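Local coordinates for HTH-type transcriptional regulator cbl (Escherichia coli K12, PDB 2FYI), which regulates transcription as a LysR-family DNA-binding protein, possibly an accessory regulator of the cys regulon, and is represented here by its cofactor-binding domain, at residues 15-24 with 63-71. Numbering follows the deposited sequence.
Sequences VLTIATTHTQ and EADIGIASE
Ile18 CG2 meets Ile68 CD1 slantwise at 3.7 Å, and Leu16 CD1 touches Ile66 CD1 nearby. These pairs lie on one face of parallel strands 15-20 and 66-69, in the periplasmic-binding-protein-like fold of the LysR cofactor-binding domain; the crossover from strand 43-49 through helix 52-61 delivers strand 66-69 to the other edge of 15-20. Phe208 of helix 203-212 packs against Ile18 and Ile66 here, while on the reverse face Ala19 CB rests on Ala64 CB beneath helix 52-61. Ala19 N gives a nearly straight bond to Ile66 O (2.9 Å), and Ala19 O accepts from Ile68 N. Just before strand 66-69, Asp65 N bonds to Thr17 O, which takes a weak second bond from Ile66 N. Thr17 N points straight at Asp65 OD2 (2.7 Å, 178°), meeting it from the anti side, 29° out of the carboxylate plane. Were Asp65 an alanine, the carboxylate would be gone and Thr17 N would probably lose this acceptor. At the other end, Gln24 CG packs on Ile68 CG2, and a water links Gln24 NE2, weakly, to Ser70 OG, which also bonds Trp87. Thr20 OG1, turned away from its own N (chi1 -163°), donates to Ile68 O at 2.9 Å.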
# COMPACT_ATOMS: atom_id res chain seq x y z
N VAL A 15 -6.04 17.54 -18.29
CA VAL A 15 -5.87 16.47 -17.35
C VAL A 15 -4.51 16.61 -16.68
O VAL A 15 -3.49 16.69 -17.35
CB VAL A 15 -5.96 15.12 -18.05
CG1 VAL A 15 -5.93 14.01 -17.02
CG2 VAL A 15 -7.20 15.05 -18.91
N LEU A 16 -4.50 16.66 -15.35
CA LEU A 16 -3.24 16.66 -14.63
C LEU A 16 -3.01 15.28 -14.06
O LEU A 16 -3.80 14.80 -13.25
CB LEU A 16 -3.30 17.67 -13.49
CG LEU A 16 -2.10 17.64 -12.55
CD1 LEU A 16 -0.84 18.04 -13.29
CD2 LEU A 16 -2.35 18.57 -11.41
N THR A 17 -1.94 14.62 -14.46
CA THR A 17 -1.65 13.32 -13.90
C THR A 17 -0.49 13.40 -12.89
O THR A 17 0.62 13.81 -13.23
CB THR A 17 -1.35 12.27 -15.00
OG1 THR A 17 -2.52 12.09 -15.80
CG2 THR A 17 -1.01 10.93 -14.38
N ILE A 18 -0.75 12.99 -11.65
CA ILE A 18 0.27 12.97 -10.61
C ILE A 18 0.57 11.54 -10.22
O ILE A 18 -0.35 10.76 -10.00
CB ILE A 18 -0.21 13.69 -9.38
CG1 ILE A 18 -0.23 15.19 -9.67
CG2 ILE A 18 0.65 13.32 -8.14
CD1 ILE A 18 -1.16 15.97 -8.76
N ALA A 19 1.85 11.20 -10.16
CA ALA A 19 2.25 9.88 -9.74
C ALA A 19 2.90 10.01 -8.37
O ALA A 19 3.73 10.90 -8.13
CB ALA A 19 3.19 9.27 -10.74
N THR A 20 2.51 9.13 -7.46
CA THR A 20 2.98 9.26 -6.11
C THR A 20 2.98 7.96 -5.29
O THR A 20 2.50 6.92 -5.74
CB THR A 20 2.17 10.32 -5.41
OG1 THR A 20 2.87 10.71 -4.24
CG2 THR A 20 0.79 9.81 -5.04
N THR A 21 3.50 8.04 -4.08
CA THR A 21 3.55 6.91 -3.14
C THR A 21 2.40 6.92 -2.15
O THR A 21 1.72 7.94 -1.99
CB THR A 21 4.84 6.97 -2.30
OG1 THR A 21 4.93 8.24 -1.62
CG2 THR A 21 6.03 6.80 -3.19
N HIS A 22 2.22 5.80 -1.46
CA HIS A 22 1.18 5.66 -0.46
C HIS A 22 1.29 6.77 0.56
O HIS A 22 0.28 7.39 0.96
CB HIS A 22 1.36 4.32 0.25
CG HIS A 22 0.41 4.10 1.39
ND1 HIS A 22 0.64 4.61 2.65
CD2 HIS A 22 -0.77 3.45 1.44
CE1 HIS A 22 -0.37 4.28 3.44
NE2 HIS A 22 -1.24 3.58 2.73
N THR A 23 2.52 7.03 0.98
CA THR A 23 2.75 8.01 2.03
C THR A 23 2.15 9.38 1.69
O THR A 23 1.40 9.93 2.49
CB THR A 23 4.25 8.23 2.37
OG1 THR A 23 4.94 6.98 2.51
CG2 THR A 23 4.36 9.00 3.66
N GLN A 24 2.48 9.95 0.54
CA GLN A 24 1.98 11.29 0.28
C GLN A 24 0.52 11.23 -0.13
O GLN A 24 -0.26 12.08 0.27
CB GLN A 24 2.86 12.08 -0.72
CG GLN A 24 4.17 11.40 -1.17
CD GLN A 24 5.26 11.29 -0.08
OE1 GLN A 24 5.11 11.76 1.06
NE2 GLN A 24 6.38 10.68 -0.46
N GLU A 63 3.99 9.69 -19.10
CA GLU A 63 2.76 9.12 -18.56
C GLU A 63 2.24 9.84 -17.32
O GLU A 63 1.08 9.64 -16.94
CB GLU A 63 2.95 7.66 -18.16
CG GLU A 63 3.32 6.74 -19.28
CD GLU A 63 2.31 6.81 -20.39
OE1 GLU A 63 1.12 7.05 -20.11
OE2 GLU A 63 2.72 6.67 -21.57
N ALA A 64 3.11 10.63 -16.67
CA ALA A 64 2.69 11.46 -15.56
C ALA A 64 3.31 12.83 -15.73
O ALA A 64 4.40 12.94 -16.25
CB ALA A 64 3.11 10.85 -14.26
N ASP A 65 2.62 13.85 -15.26
CA ASP A 65 3.11 15.20 -15.31
C ASP A 65 4.05 15.52 -14.12
O ASP A 65 5.13 16.04 -14.33
CB ASP A 65 1.91 16.16 -15.38
CG ASP A 65 0.89 15.79 -16.52
OD1 ASP A 65 1.31 15.59 -17.70
OD2 ASP A 65 -0.35 15.72 -16.28
N ILE A 66 3.64 15.18 -12.90
CA ILE A 66 4.43 15.43 -11.68
C ILE A 66 4.65 14.14 -10.90
O ILE A 66 3.73 13.35 -10.75
CB ILE A 66 3.69 16.40 -10.75
CG1 ILE A 66 3.32 17.67 -11.50
CG2 ILE A 66 4.54 16.79 -9.58
CD1 ILE A 66 2.29 18.45 -10.82
N GLY A 67 5.88 13.93 -10.40
CA GLY A 67 6.17 12.77 -9.58
C GLY A 67 6.44 13.23 -8.16
O GLY A 67 7.13 14.24 -7.96
N ILE A 68 5.91 12.51 -7.18
CA ILE A 68 6.13 12.89 -5.78
C ILE A 68 6.52 11.70 -4.93
O ILE A 68 5.73 10.74 -4.78
CB ILE A 68 4.88 13.53 -5.16
CG1 ILE A 68 4.54 14.83 -5.89
CG2 ILE A 68 5.11 13.78 -3.69
CD1 ILE A 68 3.04 15.12 -5.99
N ALA A 69 7.73 11.75 -4.39
CA ALA A 69 8.27 10.64 -3.59
C ALA A 69 9.44 11.12 -2.75
O ALA A 69 9.95 12.24 -2.95
CB ALA A 69 8.69 9.52 -4.48
N SER A 70 9.87 10.29 -1.80
CA SER A 70 11.04 10.64 -0.98
C SER A 70 12.33 10.08 -1.56
O SER A 70 13.40 10.49 -1.16
CB SER A 70 10.89 10.14 0.46
OG SER A 70 9.89 10.83 1.20
N GLU A 71 12.23 9.14 -2.49
CA GLU A 71 13.42 8.47 -2.98
C GLU A 71 13.58 8.65 -4.49
O GLU A 71 12.62 8.94 -5.20
CB GLU A 71 13.36 6.98 -2.64
CG GLU A 71 13.12 6.67 -1.16
CD GLU A 71 14.37 6.94 -0.26
OE1 GLU A 71 15.52 7.00 -0.79
OE2 GLU A 71 14.19 7.08 0.98
O HOH W 1 7.85 8.64 0.79